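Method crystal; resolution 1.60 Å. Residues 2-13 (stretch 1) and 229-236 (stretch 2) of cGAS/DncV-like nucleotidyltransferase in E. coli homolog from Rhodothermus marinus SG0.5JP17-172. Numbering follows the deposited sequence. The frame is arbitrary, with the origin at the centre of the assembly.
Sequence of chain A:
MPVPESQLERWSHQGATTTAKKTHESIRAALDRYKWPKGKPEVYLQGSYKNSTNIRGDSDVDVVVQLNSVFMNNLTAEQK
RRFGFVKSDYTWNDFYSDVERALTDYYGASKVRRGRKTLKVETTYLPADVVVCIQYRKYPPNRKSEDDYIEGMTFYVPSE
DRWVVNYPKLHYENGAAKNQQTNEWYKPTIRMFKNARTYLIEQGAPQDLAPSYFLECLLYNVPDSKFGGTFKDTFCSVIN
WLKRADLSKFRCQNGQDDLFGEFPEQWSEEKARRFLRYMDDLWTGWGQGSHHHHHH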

# COMPACT_ATOMS: atom_id res chain seq x y z
N PRO A 2 -26.21 -14.79 7.92
CA PRO A 2 -25.09 -14.84 6.97
C PRO A 2 -25.32 -13.95 5.76
O PRO A 2 -26.47 -13.60 5.49
CB PRO A 2 -25.05 -16.32 6.56
CG PRO A 2 -25.85 -17.05 7.59
CD PRO A 2 -26.93 -16.08 7.97
N VAL A 3 -24.25 -13.59 5.05
CA VAL A 3 -24.35 -12.80 3.83
C VAL A 3 -24.44 -13.73 2.63
O VAL A 3 -23.63 -14.67 2.51
CB VAL A 3 -23.17 -11.82 3.68
CG1 VAL A 3 -23.36 -10.97 2.42
CG2 VAL A 3 -23.05 -10.93 4.90
N PRO A 4 -25.40 -13.53 1.72
CA PRO A 4 -25.50 -14.36 0.52
C PRO A 4 -24.20 -14.38 -0.28
O PRO A 4 -23.49 -13.38 -0.38
CB PRO A 4 -26.62 -13.70 -0.27
CG PRO A 4 -27.50 -13.09 0.79
CD PRO A 4 -26.53 -12.59 1.84
N GLU A 5 -23.92 -15.55 -0.88
CA GLU A 5 -22.70 -15.71 -1.66
C GLU A 5 -22.63 -14.69 -2.79
O GLU A 5 -21.56 -14.12 -3.06
CB GLU A 5 -22.63 -17.13 -2.22
CG GLU A 5 -21.47 -17.36 -3.19
CD GLU A 5 -20.16 -17.59 -2.48
OE1 GLU A 5 -20.19 -17.91 -1.27
OE2 GLU A 5 -19.10 -17.46 -3.13
N SER A 6 -23.76 -14.45 -3.47
CA SER A 6 -23.76 -13.51 -4.59
C SER A 6 -23.43 -12.09 -4.15
O SER A 6 -22.85 -11.32 -4.93
CB SER A 6 -25.12 -13.52 -5.28
OG SER A 6 -26.15 -13.20 -4.35
N GLN A 7 -23.82 -11.71 -2.93
CA GLN A 7 -23.44 -10.41 -2.41
C GLN A 7 -21.94 -10.34 -2.14
O GLN A 7 -21.29 -9.36 -2.50
CB GLN A 7 -24.23 -10.09 -1.14
CG GLN A 7 -23.88 -8.75 -0.51
CD GLN A 7 -24.22 -7.59 -1.43
OE1 GLN A 7 -25.38 -7.18 -1.52
NE2 GLN A 7 -23.22 -7.06 -2.12
N LEU A 8 -21.39 -11.37 -1.51
CA LEU A 8 -19.95 -11.39 -1.28
C LEU A 8 -19.19 -11.39 -2.60
O LEU A 8 -18.16 -10.72 -2.73
CB LEU A 8 -19.57 -12.61 -0.44
CG LEU A 8 -20.25 -12.67 0.92
CD1 LEU A 8 -19.91 -13.98 1.60
CD2 LEU A 8 -19.79 -11.49 1.79
N GLU A 9 -19.70 -12.12 -3.60
CA GLU A 9 -19.01 -12.17 -4.89
C GLU A 9 -19.02 -10.80 -5.56
O GLU A 9 -18.01 -10.38 -6.13
CB GLU A 9 -19.65 -13.22 -5.79
CG GLU A 9 -18.78 -13.63 -7.00
CD GLU A 9 -18.84 -12.63 -8.15
OE1 GLU A 9 -19.86 -11.93 -8.29
OE2 GLU A 9 -17.85 -12.56 -8.91
N ARG A 10 -20.15 -10.08 -5.50
CA ARG A 10 -20.16 -8.72 -6.03
C ARG A 10 -19.14 -7.83 -5.32
O ARG A 10 -18.43 -7.05 -5.95
CB ARG A 10 -21.57 -8.12 -5.90
CG ARG A 10 -22.55 -8.57 -6.97
CD ARG A 10 -23.77 -7.66 -7.01
NE ARG A 10 -24.52 -7.68 -5.76
CZ ARG A 10 -25.38 -8.64 -5.42
NH1 ARG A 10 -25.58 -9.66 -6.25
NH2 ARG A 10 -26.02 -8.59 -4.26
N TRP A 11 -19.06 -7.95 -3.99
CA TRP A 11 -18.09 -7.17 -3.24
C TRP A 11 -16.65 -7.54 -3.60
O TRP A 11 -15.75 -6.71 -3.41
CB TRP A 11 -18.32 -7.39 -1.74
CG TRP A 11 -19.48 -6.62 -1.16
CD1 TRP A 11 -20.12 -5.55 -1.71
CD2 TRP A 11 -20.10 -6.87 0.10
NE1 TRP A 11 -21.12 -5.11 -0.86
CE2 TRP A 11 -21.12 -5.91 0.26
CE3 TRP A 11 -19.88 -7.80 1.12
CZ2 TRP A 11 -21.95 -5.88 1.39
CZ3 TRP A 11 -20.69 -7.76 2.24
CH2 TRP A 11 -21.71 -6.81 2.36
N SER A 12 -16.42 -8.74 -4.14
CA SER A 12 -15.07 -9.12 -4.53
C SER A 12 -14.62 -8.51 -5.86
O SER A 12 -13.45 -8.68 -6.22
CB SER A 12 -14.94 -10.64 -4.63
OG SER A 12 -15.48 -11.12 -5.86
N HIS A 13 -15.50 -7.83 -6.59
CA HIS A 13 -15.11 -7.33 -7.90
C HIS A 13 -14.04 -6.25 -7.81
O HIS A 13 -14.02 -5.43 -6.89
CB HIS A 13 -16.31 -6.76 -8.64
CG HIS A 13 -17.33 -7.78 -9.01
ND1 HIS A 13 -18.57 -7.45 -9.51
CD2 HIS A 13 -17.29 -9.14 -8.96
CE1 HIS A 13 -19.25 -8.56 -9.75
NE2 HIS A 13 -18.50 -9.59 -9.43
N GLY A 229 -12.58 -21.97 -1.93
CA GLY A 229 -13.86 -22.66 -1.87
C GLY A 229 -15.03 -21.80 -2.33
O GLY A 229 -15.49 -21.90 -3.47
N THR A 230 -15.53 -20.98 -1.42
CA THR A 230 -16.56 -20.00 -1.73
C THR A 230 -16.24 -18.73 -0.97
O THR A 230 -15.44 -18.74 -0.03
CB THR A 230 -17.97 -20.47 -1.33
OG1 THR A 230 -18.05 -20.62 0.09
CG2 THR A 230 -18.32 -21.80 -1.99
N PHE A 231 -16.89 -17.64 -1.35
CA PHE A 231 -16.67 -16.42 -0.58
C PHE A 231 -17.28 -16.51 0.81
O PHE A 231 -16.74 -15.94 1.75
CB PHE A 231 -17.19 -15.20 -1.36
CG PHE A 231 -16.28 -14.82 -2.49
CD1 PHE A 231 -15.08 -14.19 -2.23
CD2 PHE A 231 -16.61 -15.12 -3.79
CE1 PHE A 231 -14.21 -13.85 -3.25
CE2 PHE A 231 -15.75 -14.79 -4.83
CZ PHE A 231 -14.55 -14.15 -4.57
N LYS A 232 -18.39 -17.25 0.96
CA LYS A 232 -18.97 -17.42 2.30
C LYS A 232 -18.02 -18.17 3.21
O LYS A 232 -17.80 -17.78 4.37
CB LYS A 232 -20.31 -18.14 2.21
CG LYS A 232 -21.44 -17.28 1.67
CD LYS A 232 -22.73 -18.06 1.53
CE LYS A 232 -23.57 -18.00 2.79
NZ LYS A 232 -24.92 -18.54 2.48
N ASP A 233 -17.44 -19.27 2.72
CA ASP A 233 -16.50 -20.03 3.53
C ASP A 233 -15.25 -19.22 3.82
O ASP A 233 -14.68 -19.31 4.91
CB ASP A 233 -16.14 -21.35 2.84
CG ASP A 233 -17.33 -22.29 2.74
OD1 ASP A 233 -18.16 -22.29 3.68
OD2 ASP A 233 -17.44 -23.01 1.74
N THR A 234 -14.79 -18.43 2.84
CA THR A 234 -13.61 -17.60 3.05
C THR A 234 -13.90 -16.51 4.07
O THR A 234 -13.11 -16.28 4.99
CB THR A 234 -13.14 -17.01 1.73
OG1 THR A 234 -12.73 -18.06 0.85
CG2 THR A 234 -11.96 -16.08 1.97
N PHE A 235 -15.04 -15.82 3.92
CA PHE A 235 -15.39 -14.76 4.87
C PHE A 235 -15.32 -15.29 6.30
O PHE A 235 -14.65 -14.71 7.15
CB PHE A 235 -16.79 -14.22 4.55
CG PHE A 235 -17.18 -12.97 5.34
CD1 PHE A 235 -17.49 -13.06 6.69
CD2 PHE A 235 -17.28 -11.74 4.71
CE1 PHE A 235 -17.87 -11.93 7.41
CE2 PHE A 235 -17.66 -10.60 5.43
CZ PHE A 235 -17.95 -10.70 6.78
N CYS A 236 -15.96 -16.43 6.55
CA CYS A 236 -16.05 -16.95 7.91
C CYS A 236 -14.73 -17.55 8.37
O CYS A 236 -14.33 -17.36 9.53
CB CYS A 236 -17.17 -17.98 8.01
SG CYS A 236 -18.77 -17.20 7.87

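The contact between the two stretches is anchored by the carboxylate of Glu5, which binds the first turn of the helix that begins at Phe231. Glu5 OE2 accepts a hydrogen bond from Phe231 N at 2.8 Å (N-H...O angle 159°), and Glu5 OE1 accepts one from Lys232 N at 2.9 Å (155°). Amides in the first turn of a helix have no backbone carbonyl of their own helix to bind, so the carboxylate supplies acceptors for two successive NH groups. The CA-to-CB bond of Glu5 points sideways to the second stretch, and the t, p course of chi1 and chi2 brings the end of the side chain nearer. The next free amide is satisfied locally: Asp233 N donates to Thr230 OG1 at 3.0 Å, a capping bond from the N-cap residue.

The Lys232 side chain lies along the start of stretch 1. Its CE is 3.3 Å from Val3 O, while its CG approaches Glu5 OE1 at 3.3 Å.

Beyond this polar end the contact is largely apolar. The helices cross at 77°, with their axes 9.4 Å apart at closest approach, and Leu8 points toward the second helix. Its CB packs against Phe231 CB at 3.6 Å, its CD1 reaches Lys232 CA at 3.6 Å, and its CD2 meets Phe235 CD2 at 3.9 Å, so this one side chain touches residues on successive turns, Phe231 and Phe235. Phe231 has the largest area covered by the opposing stretch, 101 Å². Glu5 OE2 lies at the edge of its ring, and farther along the first stretch Glu9 CG comes within 3.9 Å of Phe231 CE2. Ser12 OG is 3.4 Å from Phe231 CZ; that hydroxyl donates to Glu9 O at 2.6 Å. Altogether the two stretches bury 486 Å², both sides summed.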